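Local coordinates for phosphate-binding protein PstS 2 (Streptococcus pneumoniae, PDB 4H1X) that probably binds phosphate as the membrane-anchored solute-binding lipoprotein of the PstSACB ABC transporter, which imports it, at residues 27-32 and 245-250; 49-54 and 58-63; 175-178 and 183-186; 119-124 and 205-210; 93-98 and 227-232. One frame throughout, in Å; residues are numbered along the deposited sequence. Where two conformers were deposited one is given.

Contact 1: 27-32 and 245-250; sequences TEITGI and VSMAEL
Thr-30 and Leu-250 meet through methyl groups. Thr-30 CG2 lies 3.8 Å from Leu-250 CD2, and the two side chains cross at about a right angle. The Thr-30 hydroxyl stands between the backbone N and the carbonyl carbon (chi1 58°). This places CG2 beside the backbone N, facing Leu-250. Thr-30 OG1 is turned to its own helix, where it bonds to the backbone O of Phe-26.

Met-247, a selenomethionine, makes the second touch in the conformer given, one of two deposited. Its chain bends at both chi2 and chi3 and so curls its methyl end back to the helix 21-30. Met-247 CE sits 3.6 Å from Ile-29 O and 4.1 Å from Thr-30 CA. Ile-29 CG2 is a looser neighbour, 4.3 Å from CE.

Gly-31 ends the first helix in a Schellman motif. Ser-246 and Glu-249 start the second with a capping box: Glu-249 N bonds to Ser-246 OG at 3.0 Å, and Ser-246 N bonds to Glu-249 OE1 at 3.2 Å.

No hydrogen bond joins the two segments. Their attachment rests on methyl-to-methyl and methyl-to-backbone contacts, a small apolar junction between the end of one helix and the start of another.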
# COMPACT_ATOMS: atom_id res chain seq x y z
N THR A 27 6.16 -8.75 -3.21
CA THR A 27 7.39 -9.42 -3.59
C THR A 27 8.61 -8.79 -2.89
O THR A 27 9.52 -9.53 -2.53
CB THR A 27 7.56 -9.46 -5.12
OG1 THR A 27 7.61 -8.13 -5.62
CG2 THR A 27 6.43 -10.27 -5.81
N GLU A 28 8.61 -7.46 -2.67
CA GLU A 28 9.72 -6.82 -1.94
C GLU A 28 9.74 -7.28 -0.46
O GLU A 28 10.78 -7.72 0.04
CB GLU A 28 9.62 -5.28 -2.03
CG GLU A 28 10.70 -4.53 -1.26
CD GLU A 28 12.14 -4.86 -1.62
OE1 GLU A 28 12.46 -4.91 -2.83
OE2 GLU A 28 12.95 -5.06 -0.68
N ILE A 29 8.60 -7.16 0.23
CA ILE A 29 8.48 -7.51 1.65
C ILE A 29 8.83 -9.00 1.93
O ILE A 29 9.53 -9.29 2.90
CB ILE A 29 7.08 -7.12 2.23
CG1 ILE A 29 6.85 -5.59 2.14
CG2 ILE A 29 6.94 -7.59 3.70
CD1 ILE A 29 5.35 -5.17 2.20
N THR A 30 8.34 -9.93 1.09
CA THR A 30 8.61 -11.37 1.27
C THR A 30 10.03 -11.78 0.81
O THR A 30 10.46 -12.91 1.08
CB THR A 30 7.56 -12.21 0.50
OG1 THR A 30 7.62 -11.83 -0.87
CG2 THR A 30 6.15 -12.07 1.07
N GLY A 31 10.72 -10.90 0.08
CA GLY A 31 12.06 -11.16 -0.43
C GLY A 31 12.11 -11.95 -1.73
O GLY A 31 13.18 -12.45 -2.11
N ILE A 32 10.94 -12.06 -2.42
CA ILE A 32 10.79 -12.75 -3.70
C ILE A 32 11.42 -11.88 -4.80
O ILE A 32 11.90 -12.41 -5.80
CB ILE A 32 9.29 -13.07 -3.96
CG1 ILE A 32 8.83 -14.26 -3.10
CG2 ILE A 32 8.96 -13.32 -5.44
CD1 ILE A 32 7.36 -14.29 -2.86
N VAL A 245 0.85 -19.48 8.06
CA VAL A 245 2.09 -19.75 7.34
C VAL A 245 3.19 -18.94 7.96
O VAL A 245 2.95 -17.83 8.41
CB VAL A 245 2.03 -19.51 5.80
CG1 VAL A 245 1.27 -20.63 5.09
CG2 VAL A 245 1.44 -18.14 5.45
N SER A 246 4.42 -19.47 7.95
CA SER A 246 5.57 -18.68 8.35
C SER A 246 5.96 -17.77 7.17
O SER A 246 5.50 -18.02 6.04
CB SER A 246 6.74 -19.60 8.71
OG SER A 246 7.14 -20.39 7.60
N MSE A 247 6.80 -16.74 7.41
CA MSE A 247 7.27 -15.88 6.32
C MSE A 247 8.11 -16.72 5.34
O MSE A 247 8.02 -16.48 4.15
CB MSE A 247 8.06 -14.67 6.83
CG MSE A 247 7.19 -13.54 7.38
SE MSE A 247 6.36 -12.33 6.07
CE MSE A 247 7.99 -11.48 5.33
N ALA A 248 8.86 -17.74 5.83
CA ALA A 248 9.65 -18.65 4.98
C ALA A 248 8.74 -19.42 4.05
O ALA A 248 9.00 -19.48 2.85
CB ALA A 248 10.46 -19.62 5.83
N GLU A 249 7.66 -20.02 4.62
CA GLU A 249 6.69 -20.78 3.85
C GLU A 249 6.04 -19.88 2.84
O GLU A 249 5.88 -20.30 1.70
CB GLU A 249 5.62 -21.39 4.75
CG GLU A 249 6.00 -22.71 5.38
CD GLU A 249 4.99 -23.27 6.35
OE1 GLU A 249 4.24 -22.48 6.97
OE2 GLU A 249 4.95 -24.51 6.50
N LEU A 250 5.67 -18.64 3.25
CA LEU A 250 5.02 -17.68 2.37
C LEU A 250 5.86 -17.43 1.12
O LEU A 250 5.33 -17.52 0.00
CB LEU A 250 4.75 -16.34 3.10
CG LEU A 250 3.89 -15.32 2.33
CD1 LEU A 250 2.54 -15.94 1.89
CD2 LEU A 250 3.68 -14.07 3.15

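Contact 2: 49-54 and 58-63; sequences VIQNST and LSAVQG
Gln-51 lies against Ala-60. Two atoms of the glutamine reach the same methyl: Gln-51 CG and Gln-51 NE2 are each 4.0 Å from Ala-60 CB. The side chain is folded to do this. CG sits beside the backbone N (chi1 -77°), and a second bend at chi2 (-72°) brings the amide back alongside the helix. CG and the amide nitrogen NE2 thus both lie against the methyl of a buried alanine.

The other touch lies within one helix. Leu-58 N donates to Thr-54 O over 3.0 Å, and the bond is nearly straight (172° at the hydrogen). This is an i to i+4 bond of the first turn. The Leu-58 side chain also packs on that carbonyl, with Leu-58 CG 3.5 Å from Thr-54 O.

One step outward, Ser-53 is the N-cap. Its OG bonds to Gly-56 N and so fixes where the helix begins. The side chain of Thr-54 comes within about 3 Å of a bound citrate, probably from the crystallisation liquor, which may mark a pocket at the start of the helix.

Strand 49-51 runs parallel to strand 12-16, and Gln-51 also touches Ile-14 there. Thr-54 and Leu-58 pack on Ile-71 of strand 67-72, the other parallel neighbour of 12-16. Helix 54-63 is therefore the crossover that leads from 49-51 past 12-16 to 67-72, and this contact folds its first turns back on the strand it leaves.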
# COMPACT_ATOMS: atom_id res chain seq x y z
N VAL A 49 -0.86 -17.95 -11.99
CA VAL A 49 -1.79 -17.33 -12.95
C VAL A 49 -1.98 -15.88 -12.51
O VAL A 49 -1.75 -15.54 -11.35
CB VAL A 49 -3.13 -18.09 -13.14
CG1 VAL A 49 -2.88 -19.49 -13.72
CG2 VAL A 49 -3.91 -18.17 -11.81
N ILE A 50 -2.41 -15.03 -13.43
CA ILE A 50 -2.52 -13.60 -13.16
C ILE A 50 -3.96 -13.12 -13.03
O ILE A 50 -4.83 -13.48 -13.85
CB ILE A 50 -1.82 -12.84 -14.33
CG1 ILE A 50 -0.37 -13.34 -14.59
CG2 ILE A 50 -1.92 -11.30 -14.18
CD1 ILE A 50 0.66 -13.23 -13.37
N GLN A 51 -4.17 -12.21 -12.06
CA GLN A 51 -5.42 -11.48 -11.86
C GLN A 51 -5.05 -9.97 -11.89
O GLN A 51 -4.02 -9.56 -11.36
CB GLN A 51 -6.17 -11.92 -10.61
CG GLN A 51 -6.91 -13.25 -10.86
CD GLN A 51 -8.13 -13.12 -11.76
OE1 GLN A 51 -8.70 -12.03 -11.98
NE2 GLN A 51 -8.56 -14.24 -12.28
N ASN A 52 -5.88 -9.19 -12.58
CA ASN A 52 -5.64 -7.76 -12.86
C ASN A 52 -6.12 -6.80 -11.77
O ASN A 52 -5.89 -5.58 -11.89
CB ASN A 52 -6.33 -7.39 -14.18
CG ASN A 52 -7.79 -7.71 -14.19
OD1 ASN A 52 -8.19 -8.88 -14.20
ND2 ASN A 52 -8.63 -6.69 -14.11
N SER A 53 -6.79 -7.31 -10.72
CA SER A 53 -7.30 -6.43 -9.65
C SER A 53 -7.52 -7.18 -8.35
O SER A 53 -7.55 -8.41 -8.35
CB SER A 53 -8.64 -5.83 -10.08
OG SER A 53 -9.59 -6.86 -10.31
N THR A 54 -7.82 -6.41 -7.28
CA THR A 54 -8.18 -6.96 -5.97
C THR A 54 -9.42 -7.85 -6.12
O THR A 54 -9.42 -8.97 -5.58
CB THR A 54 -8.41 -5.81 -4.97
OG1 THR A 54 -7.32 -4.91 -5.03
CG2 THR A 54 -8.57 -6.32 -3.56
N LEU A 58 -9.83 -11.90 -5.35
CA LEU A 58 -10.93 -12.40 -4.49
C LEU A 58 -11.77 -13.45 -5.20
O LEU A 58 -12.00 -14.51 -4.63
CB LEU A 58 -11.85 -11.26 -4.00
CG LEU A 58 -11.24 -10.35 -2.94
CD1 LEU A 58 -12.10 -9.13 -2.73
CD2 LEU A 58 -11.03 -11.07 -1.65
N SER A 59 -12.17 -13.19 -6.45
CA SER A 59 -12.97 -14.11 -7.27
C SER A 59 -12.22 -15.43 -7.52
O SER A 59 -12.82 -16.51 -7.43
CB SER A 59 -13.34 -13.45 -8.59
OG SER A 59 -13.96 -14.39 -9.46
N ALA A 60 -10.93 -15.34 -7.92
CA ALA A 60 -10.11 -16.51 -8.21
C ALA A 60 -9.91 -17.37 -6.95
O ALA A 60 -9.97 -18.60 -7.04
CB ALA A 60 -8.76 -16.08 -8.76
N VAL A 61 -9.65 -16.74 -5.79
CA VAL A 61 -9.43 -17.50 -4.54
C VAL A 61 -10.77 -18.13 -4.07
O VAL A 61 -10.81 -19.31 -3.75
CB VAL A 61 -8.79 -16.62 -3.45
CG1 VAL A 61 -8.77 -17.35 -2.11
CG2 VAL A 61 -7.37 -16.21 -3.86
N GLN A 62 -11.87 -17.34 -4.08
CA GLN A 62 -13.19 -17.89 -3.71
C GLN A 62 -13.60 -19.03 -4.68
O GLN A 62 -14.28 -19.96 -4.27
CB GLN A 62 -14.26 -16.78 -3.72
CG GLN A 62 -15.60 -17.25 -3.12
CD GLN A 62 -16.72 -16.25 -3.21
OE1 GLN A 62 -16.59 -15.14 -3.74
NE2 GLN A 62 -17.88 -16.62 -2.67
N GLY A 63 -13.21 -18.92 -5.95
CA GLY A 63 -13.59 -19.86 -7.00
C GLY A 63 -12.80 -21.15 -7.12
O GLY A 63 -13.18 -22.06 -7.87

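Contact 3: 175-178 and 183-186; sequences EAYK and EVTI
Val-184 faces the ring of Tyr-177. Val-184 CG1 approaches the ring edge in its plane, 3.8 Å from Tyr-177 CE2. The tyrosine CG is anti to the backbone N (chi1 -177°), which carries the ring from the helix across to the strand. The carbonyl of Val-184 has a different neighbour: Lys-178 CD lies 3.3 Å from Val-184 O, so the lysine methylenes run along the strand backbone.

Thr-185 points away from the helix. Its backbone bonds to Gly-156 and Leu-158.

Ile-186 turns back to the helix. Ile-186 CD1 meets Tyr-177 CD2 at 3.7 Å, and the two side chains cross at about a right angle. Lys-178 CG also comes 4.3 Å from Ile-186 CD1. The lysine chain bends at chi3, and its amine reaches the Ile-186 backbone through water. One water accepts from Lys-178 NZ at 2.8 Å and from Ile-186 N at 3.0 Å. A second donates to Ile-186 O at 3.2 Å and accepts only weakly from the amine.

The contact belongs to the beta-alpha-beta unit of strand 155-162, helix 164-180 and strand 183-190. It packs the last turns of the helix on the parallel strand that follows. Helix 116-126 closes over the same cluster, with Leu-117 on Tyr-177 and Val-184.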
# COMPACT_ATOMS: atom_id res chain seq x y z
N GLU A 175 -10.29 15.31 -3.25
CA GLU A 175 -11.74 15.56 -3.43
C GLU A 175 -12.32 16.22 -2.19
O GLU A 175 -13.07 17.21 -2.31
CB GLU A 175 -12.49 14.23 -3.65
CG GLU A 175 -12.27 13.53 -4.97
CD GLU A 175 -12.97 12.19 -5.02
OE1 GLU A 175 -13.45 11.71 -3.96
OE2 GLU A 175 -13.06 11.61 -6.12
N ALA A 176 -12.00 15.67 -1.00
CA ALA A 176 -12.54 16.19 0.27
C ALA A 176 -12.01 17.60 0.53
O ALA A 176 -12.77 18.46 0.97
CB ALA A 176 -12.19 15.25 1.42
N TYR A 177 -10.73 17.85 0.21
CA TYR A 177 -10.12 19.17 0.39
C TYR A 177 -10.77 20.21 -0.54
O TYR A 177 -11.04 21.33 -0.09
CB TYR A 177 -8.61 19.11 0.14
CG TYR A 177 -7.91 20.43 0.39
CD1 TYR A 177 -7.59 20.85 1.68
CD2 TYR A 177 -7.50 21.23 -0.68
CE1 TYR A 177 -6.85 22.01 1.90
CE2 TYR A 177 -6.80 22.42 -0.46
CZ TYR A 177 -6.47 22.80 0.83
OH TYR A 177 -5.80 23.97 1.04
N LYS A 178 -10.99 19.85 -1.82
CA LYS A 178 -11.56 20.76 -2.83
C LYS A 178 -13.02 21.09 -2.54
O LYS A 178 -13.48 22.17 -2.89
CB LYS A 178 -11.37 20.21 -4.24
CG LYS A 178 -9.87 20.26 -4.64
CD LYS A 178 -9.62 19.99 -6.11
CE LYS A 178 -9.77 18.54 -6.48
NZ LYS A 178 -9.97 18.39 -7.94
N GLU A 183 -11.66 26.80 -5.06
CA GLU A 183 -10.78 27.50 -6.02
C GLU A 183 -9.33 26.97 -5.98
O GLU A 183 -8.41 27.65 -6.46
CB GLU A 183 -10.83 29.01 -5.79
CG GLU A 183 -12.21 29.52 -6.20
CD GLU A 183 -12.44 31.02 -6.18
OE1 GLU A 183 -12.12 31.67 -5.16
OE2 GLU A 183 -13.03 31.52 -7.16
N VAL A 184 -9.13 25.78 -5.41
CA VAL A 184 -7.83 25.10 -5.36
C VAL A 184 -7.84 23.98 -6.37
O VAL A 184 -8.78 23.18 -6.37
CB VAL A 184 -7.46 24.56 -3.96
CG1 VAL A 184 -6.24 23.61 -4.03
CG2 VAL A 184 -7.16 25.71 -3.01
N THR A 185 -6.81 23.90 -7.23
CA THR A 185 -6.72 22.79 -8.16
C THR A 185 -5.60 21.86 -7.69
O THR A 185 -4.55 22.34 -7.27
CB THR A 185 -6.56 23.24 -9.61
OG1 THR A 185 -5.42 24.07 -9.73
CG2 THR A 185 -7.77 23.98 -10.13
N ILE A 186 -5.83 20.56 -7.72
CA ILE A 186 -4.80 19.61 -7.28
C ILE A 186 -4.56 18.64 -8.43
O ILE A 186 -5.48 17.92 -8.80
CB ILE A 186 -5.15 18.89 -5.94
CG1 ILE A 186 -5.30 19.90 -4.74
CG2 ILE A 186 -4.07 17.83 -5.63
CD1 ILE A 186 -5.88 19.30 -3.41
O HOH W 1 -8.16 19.87 -9.52
O HOH W 2 -7.87 16.32 -7.45

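Contact 4: 119-124 and 205-210; sequences QDFISF and ADIGMV
Gln-119 O takes two donors, both from Ser-123. Ser-123 N reaches it at 2.9 Å, the normal helical bond. Ser-123 OG reaches it at 3.0 Å from the opposite face of the carbonyl plane. The second bond belongs to the serine conformer given here; another was also deposited.

Across the contact everything is apolar and converges on one atom, Ile-207 CD1. Phe-121 CD2 is 3.7 Å from it, and the methyl sits at the edge of the ring, close to its plane. Ile-122 CD1 is also 3.7 Å from Ile-207 CD1, in the one of two conformers described. These isoleucines slide past each other in opposite directions. Ile-207 CG1 lies beside the backbone N (chi1 -61°), and chi2 near 163° extends the chain so that its end reaches the helix. All three side chains are buried.

Phe-121 also stacks edge-to-face with Tyr-177 and touches Met-170 of helix 164-180. Ile-122 and Ile-207 both pack on Ile-108 of strand 103-110. Strand 207-210 runs between that antiparallel neighbour and the parallel strand 155-162. Helix 116-126 thus lies on the sheet, beside helix 164-180, with Ile-207 as its point of contact on this strand.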
# COMPACT_ATOMS: atom_id res chain seq x y z
N GLN A 119 1.06 23.44 2.65
CA GLN A 119 0.98 23.30 4.12
C GLN A 119 -0.48 23.22 4.60
O GLN A 119 -0.80 22.43 5.49
CB GLN A 119 1.70 24.47 4.82
CG GLN A 119 3.23 24.41 4.63
CD GLN A 119 3.92 25.60 5.25
OE1 GLN A 119 4.60 26.40 4.57
NE2 GLN A 119 3.70 25.78 6.53
N ASP A 120 -1.39 24.01 3.97
CA ASP A 120 -2.81 23.96 4.34
C ASP A 120 -3.40 22.59 3.96
O ASP A 120 -4.20 22.02 4.72
CB ASP A 120 -3.59 25.09 3.67
CG ASP A 120 -5.02 25.19 4.18
OD1 ASP A 120 -5.20 25.54 5.36
OD2 ASP A 120 -5.93 24.75 3.45
N PHE A 121 -3.00 22.06 2.80
CA PHE A 121 -3.45 20.73 2.35
C PHE A 121 -2.94 19.64 3.34
O PHE A 121 -3.73 18.76 3.72
CB PHE A 121 -2.99 20.45 0.92
CG PHE A 121 -3.47 19.13 0.35
CD1 PHE A 121 -4.80 18.73 0.49
CD2 PHE A 121 -2.60 18.29 -0.33
CE1 PHE A 121 -5.25 17.52 -0.08
CE2 PHE A 121 -3.05 17.09 -0.89
CZ PHE A 121 -4.36 16.70 -0.74
N ILE A 122 -1.67 19.73 3.80
CA ILE A 122 -1.08 18.80 4.79
C ILE A 122 -1.90 18.87 6.08
O ILE A 122 -2.18 17.85 6.70
CB ILE A 122 0.44 19.12 5.05
CG1 ILE A 122 1.32 18.92 3.79
CG2 ILE A 122 1.01 18.38 6.27
CD1 ILE A 122 1.24 17.62 3.09
N SER A 123 -2.28 20.11 6.50
CA SER A 123 -3.08 20.31 7.72
C SER A 123 -4.42 19.57 7.58
O SER A 123 -4.87 18.91 8.52
CB SER A 123 -3.29 21.79 8.01
OG SER A 123 -2.04 22.44 8.25
N PHE A 124 -5.02 19.66 6.39
CA PHE A 124 -6.29 18.95 6.12
C PHE A 124 -6.08 17.44 6.24
O PHE A 124 -6.87 16.75 6.86
CB PHE A 124 -6.81 19.29 4.71
CG PHE A 124 -8.06 18.50 4.39
CD1 PHE A 124 -9.30 18.88 4.92
CD2 PHE A 124 -7.99 17.31 3.66
CE1 PHE A 124 -10.44 18.13 4.65
CE2 PHE A 124 -9.13 16.54 3.44
CZ PHE A 124 -10.35 16.96 3.94
N ALA A 205 7.24 19.38 -7.97
CA ALA A 205 6.10 18.90 -7.20
C ALA A 205 6.13 19.58 -5.86
O ALA A 205 7.21 19.76 -5.28
CB ALA A 205 6.17 17.40 -7.00
N ASP A 206 4.95 19.89 -5.34
CA ASP A 206 4.83 20.46 -4.02
C ASP A 206 4.96 19.34 -2.98
O ASP A 206 5.56 19.52 -1.92
CB ASP A 206 3.51 21.21 -3.90
CG ASP A 206 3.37 22.33 -4.93
OD1 ASP A 206 4.21 23.24 -4.92
OD2 ASP A 206 2.49 22.23 -5.81
N ILE A 207 4.32 18.20 -3.26
CA ILE A 207 4.30 17.06 -2.34
C ILE A 207 4.59 15.79 -3.13
O ILE A 207 4.08 15.63 -4.25
CB ILE A 207 2.90 16.98 -1.65
CG1 ILE A 207 2.60 18.28 -0.83
CG2 ILE A 207 2.78 15.76 -0.73
CD1 ILE A 207 1.09 18.48 -0.47
N GLY A 208 5.37 14.91 -2.53
CA GLY A 208 5.70 13.61 -3.12
C GLY A 208 4.99 12.50 -2.39
O GLY A 208 4.69 12.62 -1.20
N MSE A 209 4.71 11.40 -3.11
CA MSE A 209 4.05 10.20 -2.59
C MSE A 209 5.02 9.04 -2.72
O MSE A 209 5.50 8.76 -3.82
CB MSE A 209 2.75 9.86 -3.33
CG MSE A 209 1.78 11.02 -3.46
SE MSE A 209 0.20 10.43 -4.50
CE MSE A 209 0.96 10.26 -6.28
N VAL A 210 5.30 8.38 -1.60
CA VAL A 210 6.30 7.30 -1.49
C VAL A 210 5.65 6.15 -0.73
O VAL A 210 5.27 6.34 0.42
CB VAL A 210 7.58 7.85 -0.80
CG1 VAL A 210 8.62 6.74 -0.60
CG2 VAL A 210 8.19 9.03 -1.59

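Contact 5: 93-98 and 227-232; sequences DTVLDG and IALDGI
The last turn of helix 92-96 lies against strand 223-236, with Val-95 CA and Gly-231 CA 6.6 Å apart at the nearest point of the two backbones. Gly-98, with positive phi, carries the chain out of the helix.

Val-95 makes the main touch. Its CG1 is anti to the backbone N (chi1 169°) and points to the strand. Val-95 CG1 is 3.9 Å from Leu-229 CB and equally 3.9 Å from Leu-229 CD1, so one methyl touches the leucine at CB and at one terminal methyl. The two side chains slide past each other in opposite directions. The other valine branch is turned to the glycine: Val-95 CG2 stands 4.5 Å from Gly-231 CA. No side chain on Gly-231 intervenes there, and the helix comes close to the strand at this point.

Leu-229 holds CG beside its backbone N (chi1 -59°), and chi2 near 179° extends CD1 to the helix. Its end also meets Leu-96, but loosely, with Leu-96 CD2 4.4 Å from Leu-229 CD1. Leu-96 is largely exposed and marks the outer limit of the contact.

Asp-230 points away from the helix and forms a salt bridge with Arg-104 on strand 103-110. Strand 223-236 pairs antiparallel with strands 67-72, 81-85 and 103-110, so helix 92-96 packs on a long central strand of the mixed sheet. Between the segments there is no hydrogen bond. Three branched aliphatic side chains and a glycine make the contact, which rests on burial of carbon, while Val-95 O bonds instead to Gln-103 of strand 103-110.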
# COMPACT_ATOMS: atom_id res chain seq x y z
N ASP A 93 -5.20 -3.45 14.71
CA ASP A 93 -4.35 -3.50 15.88
C ASP A 93 -2.94 -4.09 15.63
O ASP A 93 -1.97 -3.53 16.14
CB ASP A 93 -5.06 -4.29 16.99
CG ASP A 93 -6.22 -3.54 17.63
OD1 ASP A 93 -6.36 -2.31 17.38
OD2 ASP A 93 -6.98 -4.17 18.40
N THR A 94 -2.82 -5.19 14.87
CA THR A 94 -1.51 -5.84 14.65
C THR A 94 -0.70 -5.12 13.57
O THR A 94 0.55 -5.22 13.58
CB THR A 94 -1.65 -7.33 14.35
OG1 THR A 94 -2.50 -7.50 13.21
CG2 THR A 94 -2.21 -8.12 15.56
N VAL A 95 -1.38 -4.36 12.69
CA VAL A 95 -0.65 -3.57 11.71
C VAL A 95 -0.08 -2.36 12.46
O VAL A 95 1.12 -2.08 12.34
CB VAL A 95 -1.53 -3.13 10.51
CG1 VAL A 95 -0.80 -2.07 9.64
CG2 VAL A 95 -1.92 -4.35 9.65
N LEU A 96 -0.93 -1.67 13.26
CA LEU A 96 -0.55 -0.50 14.06
C LEU A 96 0.63 -0.77 15.00
O LEU A 96 1.60 -0.02 14.98
CB LEU A 96 -1.75 0.01 14.88
CG LEU A 96 -2.69 0.97 14.17
CD1 LEU A 96 -3.93 1.24 15.01
CD2 LEU A 96 -1.97 2.28 13.83
N ASP A 97 0.58 -1.87 15.77
CA ASP A 97 1.65 -2.17 16.71
C ASP A 97 2.88 -2.87 16.05
O ASP A 97 3.81 -3.23 16.77
CB ASP A 97 1.13 -2.97 17.92
CG ASP A 97 0.67 -4.39 17.66
OD1 ASP A 97 0.96 -4.92 16.57
OD2 ASP A 97 0.01 -4.97 18.55
N GLY A 98 2.87 -3.05 14.73
CA GLY A 98 3.97 -3.67 13.99
C GLY A 98 4.15 -5.17 14.13
O GLY A 98 5.15 -5.72 13.64
N ILE A 227 0.72 8.91 6.06
CA ILE A 227 -0.70 9.29 6.06
C ILE A 227 -1.59 8.05 6.20
O ILE A 227 -2.76 8.16 6.52
CB ILE A 227 -1.09 10.14 4.83
CG1 ILE A 227 -0.95 9.36 3.50
CG2 ILE A 227 -0.32 11.45 4.81
CD1 ILE A 227 -1.68 9.99 2.23
N ALA A 228 -1.04 6.87 5.95
CA ALA A 228 -1.78 5.61 6.05
C ALA A 228 -0.83 4.44 6.11
O ALA A 228 0.31 4.53 5.63
CB ALA A 228 -2.70 5.44 4.84
N LEU A 229 -1.33 3.32 6.65
CA LEU A 229 -0.63 2.04 6.63
C LEU A 229 -1.44 1.11 5.77
O LEU A 229 -2.68 1.05 5.91
CB LEU A 229 -0.39 1.45 8.03
CG LEU A 229 0.42 2.29 9.00
CD1 LEU A 229 0.54 1.57 10.33
CD2 LEU A 229 1.80 2.60 8.45
N ASP A 230 -0.78 0.47 4.83
CA ASP A 230 -1.45 -0.42 3.91
C ASP A 230 -1.00 -1.83 4.23
O ASP A 230 0.14 -2.17 3.97
CB ASP A 230 -1.12 -0.04 2.46
CG ASP A 230 -1.71 -0.98 1.42
OD1 ASP A 230 -2.93 -1.29 1.52
OD2 ASP A 230 -0.95 -1.44 0.55
N GLY A 231 -1.89 -2.61 4.83
CA GLY A 231 -1.58 -4.00 5.14
C GLY A 231 -1.92 -4.85 3.93
O GLY A 231 -2.74 -4.45 3.08
N ILE A 232 -1.27 -6.00 3.81
CA ILE A 232 -1.52 -6.97 2.75
C ILE A 232 -1.97 -8.27 3.42
O ILE A 232 -1.30 -8.76 4.33
CB ILE A 232 -0.29 -7.16 1.83
CG1 ILE A 232 0.04 -5.86 1.04
CG2 ILE A 232 -0.50 -8.36 0.87
CD1 ILE A 232 1.44 -5.83 0.42

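From the N terminus, contact 1 opens first, at 27-32, and closes last, at 245-250. Every other contact falls within its span. Contact 2 follows and closes a short local loop between strand 49-51 and helix 54-63. Contact 5 opens at 93-98, then contact 4 at 119-124. Contact 3 opens and closes inside contact 4, which closes at 205-210. Contact 5 then closes at 227-232. No loops cross. Contacts 3 and 4 touch each other through Tyr-177 and helix 116-126, far from contacts 1 and 2. Contact 5 lies nearest the chain's centre. Contacts 2 to 5 all reach the same mixed sheet, while contact 1 joins two helices.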